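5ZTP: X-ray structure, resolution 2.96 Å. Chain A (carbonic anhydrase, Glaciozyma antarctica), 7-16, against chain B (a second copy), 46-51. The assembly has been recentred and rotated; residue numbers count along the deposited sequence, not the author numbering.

Chain A, residues 7-16: SLPAANEAYV
Chain B (46-51) FGATGL

Chain A enters through A:Ser7 (phi/psi -101/-24) and is helical from A:Leu8 to A:Val16, the helix running on beyond the stretch. Most of its phi/psi pairs lie near -70/-40, and i-to-i+4 bonds support the assignment: A:Asn12 N to A:Leu8 O is 3.0 Å and A:Val16 N to A:Asn12 O 2.7 Å, while the first, A:Ala11 N to A:Ser7 O, is weak at 3.5 Å. Chain B has no regular helix or strand. A type I turn spans B:Phe46 to B:Thr49, with B:Gly47 at -60/-42 and B:Ala48 at -57/-24; B:Thr49 then extends (-142/107) and B:Gly50 bends back (-33/35).

The register runs antiparallel: CA to CA, A:Ala11 lies 4.7 Å from B:Gly50, A:Asn12 5.4 Å from B:Thr49, and A:Tyr15 5.6 Å from B:Ala48. The tightest of these pairings depends on a glycine. A:Ala11 CB points toward chain B and stops 3.2 Å from B:Gly50 N; an ideal CB on B:Gly50 would fall 2.7 Å from A:Ala11 CB, a clash.

One hydrogen bond joins the stretches. A:Asn12 (chi1 t, chi2 -119°) starts sideways, but its amide reaches the turn, where ND2 donates to B:Ala48 O at 2.8 Å with an N-H...O angle of 154°.

A:Tyr15 (chi1 t, chi2 74°) lays one ring face over B:Ala48. B:Ala48 CA sits 3.5 Å from the ring centroid, 12° off the normal, as a CH-pi contact requires; A:Tyr15 CE2 to B:Ala48 CB, at 3.9 Å, adds apolar packing. B:Gly47 O approaches the ring obliquely, 3.3 Å from A:Tyr15 CD1.

Nearer the helix start, A:Leu8 (chi1 t, chi2 149°) brings CD1 to 3.3 Å from B:Thr49 OG1 (chi1 t), a van der Waals contact. Together the stretches bury 294 Å².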

ATOM      1  N   SER A   7      -4.616   3.769 -21.567  1.00 28.31           N
ATOM      2  CA  SER A   7      -3.527   4.698 -21.258  1.00 25.74           C
ATOM      3  C   SER A   7      -2.188   4.086 -20.799  1.00 24.37           C
ATOM      4  O   SER A   7      -1.153   4.730 -20.919  1.00 22.34           O
ATOM      5  CB  SER A   7      -3.997   5.724 -20.223  1.00 25.21           C
ATOM      6  OG  SER A   7      -5.367   6.001 -20.369  1.00 24.64           O
ATOM      7  N   LEU A   8      -2.204   2.871 -20.255  1.00 24.38           N
ATOM      8  CA  LEU A   8      -1.015   2.319 -19.556  1.00 23.21           C
ATOM      9  C   LEU A   8       0.136   1.927 -20.484  1.00 22.54           C
ATOM     10  O   LEU A   8       1.299   2.094 -20.121  1.00 21.62           O
ATOM     11  CB  LEU A   8      -1.422   1.143 -18.652  1.00 22.71           C
ATOM     12  CG  LEU A   8      -0.431   0.600 -17.608  1.00 23.27           C
ATOM     13  CD1 LEU A   8      -1.150   0.049 -16.397  1.00 23.98           C
ATOM     14  CD2 LEU A   8       0.438  -0.525 -18.135  1.00 23.79           C
ATOM     15  N   PRO A   9      -0.180   1.396 -21.674  1.00 23.08           N
ATOM     16  CA  PRO A   9       0.908   0.892 -22.495  1.00 23.59           C
ATOM     17  C   PRO A   9       1.912   1.947 -22.893  1.00 24.16           C
ATOM     18  O   PRO A   9       3.109   1.662 -22.878  1.00 26.55           O
ATOM     19  CB  PRO A   9       0.188   0.325 -23.717  1.00 23.69           C
ATOM     20  CG  PRO A   9      -1.122  -0.148 -23.175  1.00 23.66           C
ATOM     21  CD  PRO A   9      -1.490   0.898 -22.150  1.00 23.76           C
ATOM     22  N   ALA A  10       1.448   3.144 -23.233  1.00 23.01           N
ATOM     23  CA  ALA A  10       2.362   4.223 -23.605  1.00 22.89           C
ATOM     24  C   ALA A  10       3.028   4.840 -22.383  1.00 22.29           C
ATOM     25  O   ALA A  10       4.162   5.307 -22.452  1.00 23.74           O
ATOM     26  CB  ALA A  10       1.629   5.308 -24.386  1.00 23.11           C
ATOM     27  N   ALA A  11       2.305   4.873 -21.274  1.00 21.57           N
ATOM     28  CA  ALA A  11       2.779   5.529 -20.050  1.00 20.48           C
ATOM     29  C   ALA A  11       3.942   4.789 -19.469  1.00 20.24           C
ATOM     30  O   ALA A  11       4.843   5.392 -18.921  1.00 18.76           O
ATOM     31  CB  ALA A  11       1.672   5.595 -19.023  1.00 19.77           C
ATOM     32  N   ASN A  12       3.903   3.466 -19.583  1.00 21.24           N
ATOM     33  CA  ASN A  12       5.003   2.639 -19.125  1.00 21.94           C
ATOM     34  C   ASN A  12       6.146   2.707 -20.129  1.00 22.56           C
ATOM     35  O   ASN A  12       7.294   2.852 -19.728  1.00 22.21           O
ATOM     36  CB  ASN A  12       4.545   1.190 -18.880  1.00 22.10           C
ATOM     37  CG  ASN A  12       5.610   0.332 -18.182  1.00 21.39           C
ATOM     38  OD1 ASN A  12       6.060  -0.674 -18.732  1.00 21.91           O
ATOM     39  ND2 ASN A  12       6.013   0.729 -16.979  1.00 20.36           N
ATOM     40  N   GLU A  13       5.827   2.629 -21.428  1.00 24.01           N
ATOM     41  CA  GLU A  13       6.825   2.856 -22.481  1.00 24.19           C
ATOM     42  C   GLU A  13       7.658   4.073 -22.105  1.00 22.26           C
ATOM     43  O   GLU A  13       8.890   4.007 -22.071  1.00 22.17           O
ATOM     44  CB  GLU A  13       6.188   3.055 -23.857  1.00 26.32           C
ATOM     45  CG  GLU A  13       5.898   1.770 -24.643  1.00 29.37           C
ATOM     46  CD  GLU A  13       4.943   2.011 -25.837  1.00 33.43           C
ATOM     47  OE1 GLU A  13       4.967   3.124 -26.424  1.00 36.06           O
ATOM     48  OE2 GLU A  13       4.134   1.110 -26.188  1.00 34.87           O
ATOM     49  N   ALA A  14       6.999   5.166 -21.760  1.00 20.76           N
ATOM     50  CA  ALA A  14       7.733   6.363 -21.347  1.00 20.42           C
ATOM     51  C   ALA A  14       8.596   6.103 -20.104  1.00 19.97           C
ATOM     52  O   ALA A  14       9.781   6.422 -20.106  1.00 20.96           O
ATOM     53  CB  ALA A  14       6.787   7.530 -21.105  1.00 20.18           C
ATOM     54  N   TYR A  15       8.008   5.502 -19.067  1.00 18.78           N
ATOM     55  CA  TYR A  15       8.724   5.221 -17.828  1.00 18.10           C
ATOM     56  C   TYR A  15       9.960   4.364 -18.080  1.00 18.82           C
ATOM     57  O   TYR A  15      10.986   4.542 -17.420  1.00 18.84           O
ATOM     58  CB  TYR A  15       7.816   4.496 -16.835  1.00 17.14           C
ATOM     59  CG  TYR A  15       8.464   4.196 -15.490  1.00 16.55           C
ATOM     60  CD1 TYR A  15       8.688   5.212 -14.549  1.00 16.12           C
ATOM     61  CD2 TYR A  15       8.843   2.892 -15.151  1.00 16.65           C
ATOM     62  CE1 TYR A  15       9.266   4.944 -13.313  1.00 16.18           C
ATOM     63  CE2 TYR A  15       9.439   2.601 -13.911  1.00 16.68           C
ATOM     64  CZ  TYR A  15       9.641   3.623 -12.991  1.00 16.74           C
ATOM     65  OH  TYR A  15      10.205   3.327 -11.768  1.00 16.29           O
ATOM     66  N   VAL A  16       9.824   3.416 -19.007  1.00 19.47           N
ATOM     67  CA  VAL A  16      10.901   2.542 -19.418  1.00 20.05           C
ATOM     68  C   VAL A  16      11.943   3.323 -20.195  1.00 21.53           C
ATOM     69  O   VAL A  16      13.141   3.153 -19.949  1.00 22.08           O
ATOM     70  CB  VAL A  16      10.400   1.400 -20.315  1.00 19.76           C
ATOM     71  CG1 VAL A  16      11.576   0.648 -20.894  1.00 19.61           C
ATOM     72  CG2 VAL A  16       9.513   0.440 -19.542  1.00 19.70           C
TER
ATOM     73  N   PHE B  46       2.944   5.327  -9.171  1.00 20.22           N
ATOM     74  CA  PHE B  46       2.592   6.537  -9.923  1.00 20.09           C
ATOM     75  C   PHE B  46       3.283   6.513 -11.292  1.00 20.27           C
ATOM     76  O   PHE B  46       2.663   6.213 -12.320  1.00 20.06           O
ATOM     77  CB  PHE B  46       2.999   7.800  -9.152  1.00 19.64           C
ATOM     78  CG  PHE B  46       1.969   8.280  -8.187  1.00 18.89           C
ATOM     79  CD1 PHE B  46       1.616   7.507  -7.096  1.00 18.60           C
ATOM     80  CD2 PHE B  46       1.357   9.512  -8.364  1.00 18.60           C
ATOM     81  CE1 PHE B  46       0.658   7.962  -6.196  1.00 18.99           C
ATOM     82  CE2 PHE B  46       0.401   9.969  -7.471  1.00 18.75           C
ATOM     83  CZ  PHE B  46       0.057   9.202  -6.378  1.00 18.67           C
ATOM     84  N   GLY B  47       4.582   6.803 -11.268  1.00 20.23           N
ATOM     85  CA  GLY B  47       5.405   6.921 -12.455  1.00 20.08           C
ATOM     86  C   GLY B  47       5.494   5.691 -13.331  1.00 20.27           C
ATOM     87  O   GLY B  47       5.462   5.831 -14.550  1.00 20.82           O
ATOM     88  N   ALA B  48       5.619   4.497 -12.740  1.00 19.54           N
ATOM     89  CA  ALA B  48       5.663   3.259 -13.538  1.00 19.87           C
ATOM     90  C   ALA B  48       4.431   3.118 -14.420  1.00 20.82           C
ATOM     91  O   ALA B  48       4.455   2.460 -15.462  1.00 19.98           O
ATOM     92  CB  ALA B  48       5.825   2.021 -12.660  1.00 19.83           C
ATOM     93  N   THR B  49       3.354   3.765 -14.012  1.00 23.16           N
ATOM     94  CA  THR B  49       2.120   3.674 -14.738  1.00 24.72           C
ATOM     95  C   THR B  49       1.430   5.030 -14.726  1.00 25.81           C
ATOM     96  O   THR B  49       0.908   5.423 -13.690  1.00 29.54           O
ATOM     97  CB  THR B  49       1.211   2.693 -14.064  1.00 25.04           C
ATOM     98  OG1 THR B  49      -0.017   2.696 -14.792  1.00 28.99           O
ATOM     99  CG2 THR B  49       0.995   3.069 -12.604  1.00 23.83           C
ATOM    100  N   GLY B  50       1.421   5.729 -15.856  1.00 24.72           N
ATOM    101  CA  GLY B  50       1.172   7.187 -15.932  1.00 23.92           C
ATOM    102  C   GLY B  50       0.232   7.890 -14.955  1.00 23.48           C
ATOM    103  O   GLY B  50      -0.420   8.851 -15.323  1.00 23.64           O
ATOM    104  N   LEU B  51       0.178   7.449 -13.706  1.00 22.64           N
ATOM    105  CA  LEU B  51      -0.839   7.902 -12.790  1.00 21.65           C
ATOM    106  C   LEU B  51      -0.256   9.027 -11.963  1.00 21.51           C
ATOM    107  O   LEU B  51       0.864   8.899 -11.451  1.00 21.28           O
ATOM    108  CB  LEU B  51      -1.321   6.733 -11.911  1.00 21.18           C
ATOM    109  CG  LEU B  51      -2.163   5.674 -12.643  1.00 19.91           C
ATOM    110  CD1 LEU B  51      -2.326   4.441 -11.802  1.00 19.60           C
ATOM    111  CD2 LEU B  51      -3.536   6.197 -12.995  1.00 19.87           C
TER